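PDB 4B45: tubulin-like protein CetZ2 from Haloferax volcanii, which binds GTP, belongs to the CetZ family of tubulin/FtsZ-like GTPases and takes part in the control of archaeal cell shape. Local coordinates for residues 33-38 against 50-55; 94-99 against 126-131; 245-250 against 310-315; 255-260 against 317-322. One frame throughout, in Å; residues are numbered along the deposited sequence.

Contact 1 (33-38 against 50-55)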
loop_
_atom_site.group_PDB
_atom_site.type_symbol
_atom_site.label_atom_id
_atom_site.label_comp_id
_atom_site.label_asym_id
_atom_site.label_seq_id
_atom_site.Cartn_x
_atom_site.Cartn_y
_atom_site.Cartn_z
ATOM N N ASP A 33 -7.373 -12.568 5.918
ATOM C CA ASP A 33 -8.438 -11.959 6.698
ATOM C C ASP A 33 -8.291 -10.457 6.631
ATOM O O ASP A 33 -7.248 -9.951 6.220
ATOM C CB ASP A 33 -8.380 -12.424 8.151
ATOM C CG ASP A 33 -9.731 -12.377 8.823
ATOM O OD1 ASP A 33 -10.416 -11.335 8.731
ATOM O OD2 ASP A 33 -10.116 -13.390 9.433
ATOM N N ALA A 34 -9.345 -9.754 7.025
ATOM C CA ALA A 34 -9.360 -8.293 7.032
ATOM C C ALA A 34 -10.259 -7.828 8.166
ATOM O O ALA A 34 -11.356 -8.352 8.342
ATOM C CB ALA A 34 -9.881 -7.755 5.707
ATOM N N VAL A 35 -9.776 -6.874 8.953
ATOM C CA VAL A 35 -10.533 -6.337 10.074
ATOM C C VAL A 35 -10.428 -4.821 10.042
ATOM O O VAL A 35 -9.356 -4.283 9.785
ATOM C CB VAL A 35 -9.948 -6.813 11.413
ATOM C CG1 VAL A 35 -10.830 -6.365 12.575
ATOM C CG2 VAL A 35 -9.814 -8.304 11.425
ATOM N N ALA A 36 -11.524 -4.126 10.314
ATOM C CA ALA A 36 -11.455 -2.674 10.420
ATOM C C ALA A 36 -11.712 -2.225 11.849
ATOM O O ALA A 36 -12.643 -2.691 12.497
ATOM C CB ALA A 36 -12.420 -2.002 9.449
ATOM N N VAL A 37 -10.843 -1.346 12.336
ATOM C CA VAL A 37 -10.964 -0.777 13.659
ATOM C C VAL A 37 -11.258 0.715 13.515
ATOM O O VAL A 37 -10.644 1.392 12.698
ATOM C CB VAL A 37 -9.655 -0.945 14.456
ATOM C CG1 VAL A 37 -9.849 -0.494 15.906
ATOM C CG2 VAL A 37 -9.164 -2.392 14.391
ATOM N N ASN A 38 -12.188 1.225 14.310
ATOM C CA ASN A 38 -12.552 2.642 14.248
ATOM C C ASN A 38 -13.216 3.086 15.533
ATOM O O ASN A 38 -13.511 2.263 16.398
ATOM C CB ASN A 38 -13.505 2.898 13.089
ATOM C CG ASN A 38 -13.381 4.297 12.534
ATOM O OD1 ASN A 38 -12.984 5.228 13.234
ATOM N ND2 ASN A 38 -13.703 4.447 11.258
ATOM N N GLU A 50 -14.888 -7.794 8.915
ATOM C CA GLU A 50 -15.069 -7.806 10.360
ATOM C C GLU A 50 -14.710 -6.431 10.910
ATOM O O GLU A 50 -13.722 -5.826 10.483
ATOM C CB GLU A 50 -14.189 -8.884 11.002
ATOM C CG GLU A 50 -14.202 -8.888 12.527
ATOM C CD GLU A 50 -15.570 -9.220 13.108
ATOM O OE1 GLU A 50 -16.296 -10.029 12.489
ATOM O OE2 GLU A 50 -15.916 -8.680 14.186
ATOM N N THR A 51 -15.518 -5.940 11.845
ATOM C CA THR A 51 -15.341 -4.603 12.403
ATOM C C THR A 51 -15.159 -4.634 13.922
ATOM O O THR A 51 -15.754 -5.472 14.610
ATOM C CB THR A 51 -16.538 -3.686 12.060
ATOM O OG1 THR A 51 -17.738 -4.239 12.603
ATOM C CG2 THR A 51 -16.704 -3.549 10.557
ATOM N N VAL A 52 -14.317 -3.736 14.428
ATOM C CA VAL A 52 -14.144 -3.544 15.866
ATOM C C VAL A 52 -14.296 -2.078 16.235
ATOM O O VAL A 52 -13.532 -1.224 15.763
ATOM C CB VAL A 52 -12.758 -3.981 16.367
ATOM C CG1 VAL A 52 -12.699 -3.834 17.886
ATOM C CG2 VAL A 52 -12.464 -5.406 15.954
ATOM N N LEU A 53 -15.278 -1.791 17.086
ATOM C CA LEU A 53 -15.496 -0.429 17.551
ATOM C C LEU A 53 -14.777 -0.258 18.880
ATOM O O LEU A 53 -14.944 -1.056 19.796
ATOM C CB LEU A 53 -16.991 -0.121 17.682
ATOM C CG LEU A 53 -17.396 1.327 18.003
ATOM C CD1 LEU A 53 -17.008 2.323 16.906
ATOM C CD2 LEU A 53 -18.885 1.436 18.313
ATOM N N ILE A 54 -13.955 0.774 18.969
ATOM C CA ILE A 54 -13.238 1.074 20.198
ATOM C C ILE A 54 -13.560 2.503 20.622
ATOM O O ILE A 54 -14.067 3.300 19.825
ATOM C CB ILE A 54 -11.700 0.914 20.026
ATOM C CG1 ILE A 54 -11.158 1.884 18.967
ATOM C CG2 ILE A 54 -11.348 -0.515 19.626
ATOM C CD1 ILE A 54 -9.646 1.739 18.722
ATOM N N GLY A 55 -13.295 2.803 21.892
ATOM C CA GLY A 55 -13.350 4.160 22.401
ATOM C C GLY A 55 -14.687 4.747 22.796
ATOM O O GLY A 55 -14.746 5.937 23.094
#
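V37 and I54 meet methyl to methyl, V37 CG1 lying 3.6 Å from I54 CD1, where the parallel strands 33-38 and 50-53 end. V37 holds CG1 anti to its backbone N (chi1 -173°), carrying that methyl over to I54. Two residues earlier, V35 CG1 slants across V52 CG2 at 3.9 Å; V35, V37 and V52, beta-branched to suit extended backbone, share one face with E50, whose CG lies beside V35 CG1 before its chain bends away. The other face carries A36, T51, N38 and L53; there L53 folds CD1 back to 3.5 Å from N38 O. Four bonds join the backbones in parallel register, the first from A36 N to E50 O (2.8 Å), the last from I54 N to N38 O (3.0 Å). A36, with only a methyl, fits close to G13 of the GTP site. Nearest atoms of the N38 side chain and the nucleotide are about 4 Å apart, and that amide weakly bonds D43 OD2 and A40 N. Strand 50-53, one of the two outermost of the chain's sheet, is reached from 31-38 through helix 41-45, which covers L53 and N38; helix 68-85 packs on V37, V52 and I54, and strand 3-8 bonds the far edge of 31-38.

Contact 2 (94-99 against 126-131)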
loop_
_atom_site.group_PDB
_atom_site.type_symbol
_atom_site.label_atom_id
_atom_site.label_comp_id
_atom_site.label_asym_id
_atom_site.label_seq_id
_atom_site.Cartn_x
_atom_site.Cartn_y
_atom_site.Cartn_z
ATOM N N ALA A 94 -0.030 -16.748 7.877
ATOM C CA ALA A 94 0.221 -15.339 7.558
ATOM C C ALA A 94 1.710 -15.064 7.347
ATOM O O ALA A 94 2.549 -15.485 8.145
ATOM C CB ALA A 94 -0.354 -14.424 8.646
ATOM N N GLU A 95 2.041 -14.362 6.271
ATOM C CA GLU A 95 3.442 -14.099 5.973
ATOM C C GLU A 95 3.821 -12.662 6.277
ATOM O O GLU A 95 5.000 -12.295 6.282
ATOM C CB GLU A 95 3.750 -14.470 4.528
ATOM C CG GLU A 95 3.755 -15.973 4.322
ATOM C CD GLU A 95 3.852 -16.379 2.868
ATOM O OE1 GLU A 95 3.121 -15.803 2.032
ATOM O OE2 GLU A 95 4.645 -17.295 2.568
ATOM N N SER A 96 2.803 -11.854 6.550
ATOM C CA SER A 96 2.994 -10.453 6.856
ATOM C C SER A 96 1.684 -9.912 7.411
ATOM O O SER A 96 0.646 -10.574 7.305
ATOM C CB SER A 96 3.391 -9.690 5.591
ATOM O OG SER A 96 2.346 -9.726 4.640
ATOM N N ILE A 97 1.740 -8.725 8.011
ATOM C CA ILE A 97 0.547 -8.011 8.458
ATOM C C ILE A 97 0.601 -6.562 7.987
ATOM O O ILE A 97 1.605 -5.868 8.184
ATOM C CB ILE A 97 0.396 -8.027 10.003
ATOM C CG1 ILE A 97 0.221 -9.455 10.514
ATOM C CG2 ILE A 97 -0.816 -7.182 10.433
ATOM C CD1 ILE A 97 0.176 -9.548 12.028
ATOM N N PHE A 98 -0.460 -6.113 7.329
ATOM C CA PHE A 98 -0.549 -4.717 6.894
ATOM C C PHE A 98 -1.488 -3.917 7.796
ATOM O O PHE A 98 -2.660 -4.262 7.920
ATOM C CB PHE A 98 -1.062 -4.632 5.456
ATOM C CG PHE A 98 0.011 -4.800 4.402
ATOM C CD1 PHE A 98 0.733 -3.708 3.958
ATOM C CD2 PHE A 98 0.271 -6.045 3.846
ATOM C CE1 PHE A 98 1.707 -3.850 2.976
ATOM C CE2 PHE A 98 1.238 -6.199 2.871
ATOM C CZ PHE A 98 1.955 -5.091 2.433
ATOM N N VAL A 99 -0.970 -2.878 8.451
ATOM C CA VAL A 99 -1.839 -1.927 9.135
ATOM C C VAL A 99 -2.164 -0.811 8.140
ATOM O O VAL A 99 -1.281 -0.050 7.751
ATOM C CB VAL A 99 -1.200 -1.336 10.422
ATOM C CG1 VAL A 99 -2.041 -0.170 10.945
ATOM C CG2 VAL A 99 -1.063 -2.398 11.506
ATOM N N PRO A 126 6.819 -9.760 9.216
ATOM C CA PRO A 126 6.885 -8.298 9.162
ATOM C C PRO A 126 5.526 -7.642 9.368
ATOM O O PRO A 126 4.488 -8.170 8.938
ATOM C CB PRO A 126 7.411 -8.012 7.742
ATOM C CG PRO A 126 7.299 -9.317 7.001
ATOM C CD PRO A 126 7.444 -10.382 8.036
ATOM N N VAL A 127 5.548 -6.500 10.043
ATOM C CA VAL A 127 4.377 -5.633 10.151
ATOM C C VAL A 127 4.604 -4.385 9.298
ATOM O O VAL A 127 5.524 -3.604 9.549
ATOM C CB VAL A 127 4.081 -5.266 11.615
ATOM C CG1 VAL A 127 2.798 -4.447 11.710
ATOM C CG2 VAL A 127 3.970 -6.538 12.462
ATOM N N TYR A 128 3.792 -4.236 8.259
ATOM C CA TYR A 128 3.899 -3.108 7.347
ATOM C C TYR A 128 2.747 -2.160 7.590
ATOM O O TYR A 128 1.664 -2.593 7.972
ATOM C CB TYR A 128 3.814 -3.594 5.899
ATOM C CG TYR A 128 4.887 -4.589 5.518
ATOM C CD1 TYR A 128 6.223 -4.335 5.800
ATOM C CD2 TYR A 128 4.563 -5.792 4.885
ATOM C CE1 TYR A 128 7.218 -5.250 5.452
ATOM C CE2 TYR A 128 5.553 -6.710 4.542
ATOM C CZ TYR A 128 6.878 -6.428 4.827
ATOM O OH TYR A 128 7.878 -7.325 4.487
ATOM N N VAL A 129 2.976 -0.870 7.367
ATOM C CA VAL A 129 1.891 0.091 7.327
ATOM C C VAL A 129 1.654 0.483 5.876
ATOM O O VAL A 129 2.585 0.875 5.164
ATOM C CB VAL A 129 2.190 1.359 8.165
ATOM C CG1 VAL A 129 1.153 2.477 7.879
ATOM C CG2 VAL A 129 2.220 1.030 9.646
ATOM N N LEU A 130 0.415 0.327 5.425
ATOM C CA LEU A 130 0.005 0.893 4.150
ATOM C C LEU A 130 -0.599 2.253 4.488
ATOM O O LEU A 130 -1.732 2.347 4.992
ATOM C CB LEU A 130 -0.998 -0.033 3.452
ATOM C CG LEU A 130 -1.592 0.391 2.111
ATOM C CD1 LEU A 130 -0.511 0.693 1.052
ATOM C CD2 LEU A 130 -2.555 -0.706 1.627
ATOM N N GLY A 131 0.186 3.306 4.274
ATOM C CA GLY A 131 -0.197 4.629 4.741
ATOM C C GLY A 131 -0.639 5.576 3.646
ATOM O O GLY A 131 0.047 5.714 2.625
#
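A beta-alpha-beta unit of the Rossmann-like GTPase domain brings F98 and Y128 together: strand 96-102, helix 107-120 and strand 127-133 follow one another, and the two strands lie side by side, parallel. F98 and Y128 are paired residues on one face of the sheet. Their rings meet obliquely, planes at 51° and centroids 5.2 Å apart. The Y128 methylene sits over the F98 ring, CB 4.0 Å from its centroid, a CH-pi contact, while Y128 CD2 lies above the same plane near the rim. The first torsion of F98 places CG beside its backbone N (chi1 -84°), and the ring then lies over Y128 CB. S96, small, leaves room for the tyrosine ring, its CB 3.8 Å from Y128 CE2; its hydroxyl bonds T3 OG1. The opposite face is built of I97, V99, V127 and V129, branched residues fitted to strands, and helix 107-120 covers V99, V127 and V129 through A112, A116 and L119. Four backbone bonds hold the register, among them Y128 N to I97 O and V99 N to Y128 O, both 2.7 Å. P126, which has no N-H to give, sits just before the strand, where P126 O accepts I97 N at 3.0 Å. The last bond is bent: L130 N stands above the carbonyl plane of V99, 2.9 Å from V99 O, with an angle of 140° at the hydrogen.

Contact 3 (245-250 against 310-315)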
loop_
_atom_site.group_PDB
_atom_site.type_symbol
_atom_site.label_atom_id
_atom_site.label_comp_id
_atom_site.label_asym_id
_atom_site.label_seq_id
_atom_site.Cartn_x
_atom_site.Cartn_y
_atom_site.Cartn_z
ATOM N N SER A 245 9.365 0.159 -21.510
ATOM C CA SER A 245 8.661 1.402 -21.299
ATOM C C SER A 245 7.701 1.286 -20.115
ATOM O O SER A 245 7.633 2.209 -19.304
ATOM C CB SER A 245 7.943 1.848 -22.569
ATOM O OG SER A 245 6.629 1.333 -22.601
ATOM N N THR A 246 6.971 0.173 -20.000
ATOM C CA THR A 246 6.160 -0.034 -18.786
ATOM C C THR A 246 7.013 0.039 -17.520
ATOM O O THR A 246 6.592 0.606 -16.508
ATOM C CB THR A 246 5.357 -1.367 -18.780
ATOM O OG1 THR A 246 6.253 -2.497 -18.772
ATOM C CG2 THR A 246 4.415 -1.429 -19.980
ATOM N N THR A 247 8.213 -0.533 -17.580
ATOM C CA THR A 247 9.112 -0.527 -16.425
ATOM C C THR A 247 9.552 0.892 -16.104
ATOM O O THR A 247 9.500 1.295 -14.943
ATOM C CB THR A 247 10.339 -1.438 -16.634
ATOM O OG1 THR A 247 9.899 -2.748 -16.986
ATOM C CG2 THR A 247 11.166 -1.535 -15.371
ATOM N N ARG A 248 9.972 1.649 -17.123
ATOM C CA ARG A 248 10.276 3.076 -16.930
ATOM C C ARG A 248 9.100 3.863 -16.353
ATOM O O ARG A 248 9.274 4.679 -15.440
ATOM C CB ARG A 248 10.714 3.752 -18.234
ATOM C CG ARG A 248 12.051 3.270 -18.798
ATOM C CD ARG A 248 12.537 4.219 -19.907
ATOM N NE ARG A 248 13.420 3.553 -20.860
ATOM C CZ ARG A 248 13.021 3.071 -22.032
ATOM N NH1 ARG A 248 11.751 3.190 -22.406
ATOM N NH2 ARG A 248 13.894 2.478 -22.837
ATOM N N ARG A 249 7.909 3.642 -16.900
ATOM C CA ARG A 249 6.746 4.381 -16.426
ATOM C C ARG A 249 6.422 4.025 -14.985
ATOM O O ARG A 249 6.116 4.910 -14.189
ATOM C CB ARG A 249 5.528 4.149 -17.322
ATOM C CG ARG A 249 5.609 4.873 -18.661
ATOM C CD ARG A 249 4.230 5.154 -19.201
ATOM N NE ARG A 249 3.335 4.013 -19.036
ATOM C CZ ARG A 249 3.157 3.061 -19.948
ATOM N NH1 ARG A 249 3.819 3.108 -21.098
ATOM N NH2 ARG A 249 2.316 2.062 -19.708
ATOM N N ALA A 250 6.510 2.734 -14.656
ATOM C CA ALA A 250 6.210 2.252 -13.311
ATOM C C ALA A 250 7.102 2.939 -12.282
ATOM O O ALA A 250 6.643 3.335 -11.211
ATOM C CB ALA A 250 6.364 0.730 -13.231
ATOM N N LEU A 310 0.776 -6.709 -20.866
ATOM C CA LEU A 310 1.956 -6.947 -20.051
ATOM C C LEU A 310 1.985 -5.811 -19.063
ATOM O O LEU A 310 1.527 -4.713 -19.374
ATOM C CB LEU A 310 3.227 -6.826 -20.891
ATOM C CG LEU A 310 3.602 -7.931 -21.854
ATOM C CD1 LEU A 310 4.655 -7.403 -22.807
ATOM C CD2 LEU A 310 4.121 -9.123 -21.073
ATOM N N ALA A 311 2.554 -6.044 -17.890
ATOM C CA ALA A 311 2.740 -4.942 -16.963
ATOM C C ALA A 311 4.018 -5.116 -16.178
ATOM O O ALA A 311 4.481 -6.235 -15.991
ATOM C CB ALA A 311 1.544 -4.806 -16.022
ATOM N N SER A 312 4.588 -3.993 -15.753
ATOM C CA SER A 312 5.671 -3.996 -14.791
ATOM C C SER A 312 5.114 -3.504 -13.462
ATOM O O SER A 312 4.426 -2.476 -13.382
ATOM C CB SER A 312 6.822 -3.091 -15.224
ATOM O OG SER A 312 7.356 -3.511 -16.465
ATOM N N LEU A 313 5.411 -4.254 -12.421
ATOM C CA LEU A 313 5.005 -3.891 -11.086
ATOM C C LEU A 313 6.315 -3.783 -10.344
ATOM O O LEU A 313 7.031 -4.778 -10.204
ATOM C CB LEU A 313 4.147 -5.003 -10.512
ATOM C CG LEU A 313 3.483 -4.841 -9.155
ATOM C CD1 LEU A 313 2.342 -3.821 -9.244
ATOM C CD2 LEU A 313 2.968 -6.200 -8.699
ATOM N N VAL A 314 6.668 -2.573 -9.925
ATOM C CA VAL A 314 7.957 -2.346 -9.275
ATOM C C VAL A 314 7.826 -1.828 -7.849
ATOM O O VAL A 314 7.367 -0.713 -7.637
ATOM C CB VAL A 314 8.804 -1.345 -10.058
ATOM C CG1 VAL A 314 10.113 -1.109 -9.338
ATOM C CG2 VAL A 314 9.064 -1.869 -11.479
ATOM N N LEU A 315 8.253 -2.641 -6.884
ATOM C CA LEU A 315 8.280 -2.254 -5.478
ATOM C C LEU A 315 9.625 -1.622 -5.179
ATOM O O LEU A 315 10.664 -2.191 -5.507
ATOM C CB LEU A 315 8.075 -3.487 -4.579
ATOM C CG LEU A 315 8.166 -3.247 -3.064
ATOM C CD1 LEU A 315 7.069 -2.280 -2.579
ATOM C CD2 LEU A 315 8.141 -4.566 -2.263
#
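T246, T247 and S312 join their hydroxyls where helix 240-252 lies against strand 309-319 in the C-terminal domain of this tubulin-like fold, a domain built of helices packed on a beta-sheet. The helix and strand segments run at 35° to each other, their axes 7.1 Å apart at closest.

The polar part centres on S312 OG, which sits between two threonine hydroxyls, 2.8 Å from T246 OG1 and 2.7 Å from T247 OG1. Both threonines also turn back on their own helix, T246 OG1 bonding A242 O and T247 OG1 bonding V243 O. Carbonyls can only accept; if both threonine protons go to them, S312 can serve just one threonine at a time, and the sharing of its proton is not settled. T246 reaches its carbonyl with OG1 between its backbone N and carbonyl carbon (chi1 64°). A serine suits the strand position: its CB is directed toward the helix, and OG comes within bonding distance of both threonines while adding little bulk.

The apolar part comes one helical turn on. A250 points at the strand, and its single methyl allows the helix to come close beside V314. T247 also packs on I270 of strand 263-272 and on A285 and V289 of helix 279-293, while T246 meets A230 of strand 222-231, so the helix spans the neighbouring strands on both sides of 309-319. A250 CB ends 4.1 Å from V314 CG2 and 3.7 Å from S312 O.

Contact 4 (255-260 against 317-322)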
loop_
_atom_site.group_PDB
_atom_site.type_symbol
_atom_site.label_atom_id
_atom_site.label_comp_id
_atom_site.label_asym_id
_atom_site.label_seq_id
_atom_site.Cartn_x
_atom_site.Cartn_y
_atom_site.Cartn_z
ATOM N N THR A 255 4.151 5.512 -9.935
ATOM C CA THR A 255 4.465 5.126 -8.573
ATOM C C THR A 255 3.433 5.681 -7.579
ATOM O O THR A 255 2.882 6.765 -7.774
ATOM C CB THR A 255 5.869 5.608 -8.221
ATOM O OG1 THR A 255 6.130 5.380 -6.836
ATOM C CG2 THR A 255 5.984 7.068 -8.519
ATOM N N SER A 256 3.162 4.923 -6.524
ATOM C CA SER A 256 2.152 5.300 -5.539
ATOM C C SER A 256 2.562 6.544 -4.739
ATOM O O SER A 256 1.709 7.279 -4.227
ATOM C CB SER A 256 1.860 4.118 -4.606
ATOM O OG SER A 256 3.018 3.755 -3.880
ATOM N N LEU A 257 3.873 6.747 -4.637
ATOM C CA LEU A 257 4.481 7.973 -4.120
ATOM C C LEU A 257 5.365 8.615 -5.204
ATOM O O LEU A 257 6.329 7.996 -5.642
ATOM C CB LEU A 257 5.384 7.614 -2.943
ATOM C CG LEU A 257 6.226 8.754 -2.368
ATOM C CD1 LEU A 257 5.326 9.769 -1.634
ATOM C CD2 LEU A 257 7.300 8.201 -1.439
ATOM N N PRO A 258 5.062 9.860 -5.631
ATOM C CA PRO A 258 5.883 10.525 -6.663
ATOM C C PRO A 258 7.359 10.696 -6.292
ATOM O O PRO A 258 7.698 10.883 -5.116
ATOM C CB PRO A 258 5.242 11.917 -6.784
ATOM C CG PRO A 258 3.835 11.727 -6.324
ATOM C CD PRO A 258 3.885 10.668 -5.256
ATOM N N ASP A 259 8.219 10.666 -7.311
ATOM C CA ASP A 259 9.662 10.875 -7.152
ATOM C C ASP A 259 10.296 9.871 -6.172
ATOM O O ASP A 259 11.046 10.251 -5.274
ATOM C CB ASP A 259 9.965 12.327 -6.742
ATOM C CG ASP A 259 11.432 12.697 -6.929
ATOM O OD1 ASP A 259 12.084 12.117 -7.825
ATOM O OD2 ASP A 259 11.935 13.571 -6.183
ATOM N N ALA A 260 10.015 8.587 -6.373
ATOM C CA ALA A 260 10.519 7.544 -5.478
ATOM C C ALA A 260 11.661 6.711 -6.067
ATOM O O ALA A 260 11.899 5.593 -5.607
ATOM C CB ALA A 260 9.378 6.620 -5.070
ATOM N N GLY A 317 11.933 -0.183 -2.098
ATOM C CA GLY A 317 12.048 -0.155 -0.651
ATOM C C GLY A 317 13.130 0.812 -0.233
ATOM O O GLY A 317 14.107 1.001 -0.958
ATOM N N GLY A 318 12.957 1.443 0.925
ATOM C CA GLY A 318 13.934 2.408 1.415
ATOM C C GLY A 318 14.063 3.618 0.512
ATOM O O GLY A 318 15.162 3.991 0.105
ATOM N N VAL A 319 12.927 4.226 0.185
ATOM C CA VAL A 319 12.898 5.394 -0.684
ATOM C C VAL A 319 13.469 6.620 0.023
ATOM O O VAL A 319 13.215 6.836 1.208
ATOM C CB VAL A 319 11.464 5.673 -1.126
ATOM C CG1 VAL A 319 11.370 6.999 -1.879
ATOM C CG2 VAL A 319 10.940 4.494 -1.961
ATOM N N GLU A 320 14.252 7.415 -0.699
ATOM C CA GLU A 320 14.813 8.631 -0.130
ATOM C C GLU A 320 14.915 9.794 -1.122
ATOM O O GLU A 320 14.813 9.612 -2.332
ATOM C CB GLU A 320 16.164 8.340 0.525
ATOM C CG GLU A 320 16.045 8.094 2.023
ATOM C CD GLU A 320 17.096 7.143 2.561
ATOM O OE1 GLU A 320 17.886 6.605 1.753
ATOM O OE2 GLU A 320 17.125 6.931 3.796
ATOM N N ARG A 321 15.089 10.994 -0.579
ATOM C CA ARG A 321 15.247 12.201 -1.380
ATOM C C ARG A 321 14.098 12.434 -2.364
ATOM O O ARG A 321 14.304 12.960 -3.457
ATOM C CB ARG A 321 16.602 12.188 -2.092
ATOM C CG ARG A 321 17.761 12.253 -1.115
ATOM C CD ARG A 321 19.123 12.195 -1.792
ATOM N NE ARG A 321 20.191 12.387 -0.810
ATOM C CZ ARG A 321 21.492 12.352 -1.082
ATOM N NH1 ARG A 321 21.917 12.124 -2.320
ATOM N NH2 ARG A 321 22.374 12.544 -0.109
ATOM N N SER A 322 12.893 12.042 -1.962
ATOM C CA SER A 322 11.689 12.287 -2.746
ATOM C C SER A 322 11.181 13.705 -2.532
ATOM O O SER A 322 10.919 14.113 -1.401
ATOM C CB SER A 322 10.587 11.309 -2.351
ATOM O OG SER A 322 9.343 11.721 -2.888
HETATM O O HOH W 1 13.627 9.196 -4.741
#
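D259 and S322 bring their CA atoms to 5.1 Å where two irregular lengths of backbone pass each other, one after helix 240-252 and the other after the chain has turned a corner at G318. S322 carries the polar grip. Its OG, anti to the backbone N (chi1 167°), gives its proton to P258 O at 2.9 Å, and the donor lies in the plane of that carbonyl. The carbonyl of D259 is turned to the same residue: D259 O is 3.1 Å from S322 CB and accepts a CA-H contact from S322. A water ties the same oxygen across, giving one proton to D259 O at 2.8 Å and the other to E320 O at 2.7 Å.

S322 is the N-cap of helix 323-340, and its OG makes a weak bond to V325 N. A serine fits this place because its short hydroxyl can reach both the helix amide and the loop carbonyl. D259 bonds E323 N through OD2, so the loop joining helix 240-252 to strand 263-272 in the C-terminal domain also reaches the amide end of this helix. An acidic group suits the N-H groups at the start of a helix, which lack carbonyl partners from a preceding turn, and the helix dipole would probably favour its negative charge.

An apolar patch lies alongside. V319 points into the loop and sets CG1 3.8 Å from A260 CB, where alanine leaves room for the valine methyls. L257 CD2 reaches V319 CG1 at 4.3 Å; the leucine side chain also packs on I222 and A224.

In the fold
Contacts 1 and 2 close one after the other along the chain, both within the GTPase domain, with centres about 16 Å apart; each pairs the parallel strands of a beta-alpha-beta unit. Contacts 3 and 4 come later, in the C-terminal domain, and their segments alternate in sequence: 245-250, 255-260, 310-315, 317-322. They share strand 309-319, lie about 15 Å apart between centres and touch where A250 O meets T255 CB. All four reach one mixed sheet that runs through both domains, from outermost strand 50-53 to strand 298-304. Contacts 1 and 3, about 34 Å apart between centres, stand on opposite sides of the chain's centre; the continuous sheet joins the nucleotide-binding and C-terminal parts.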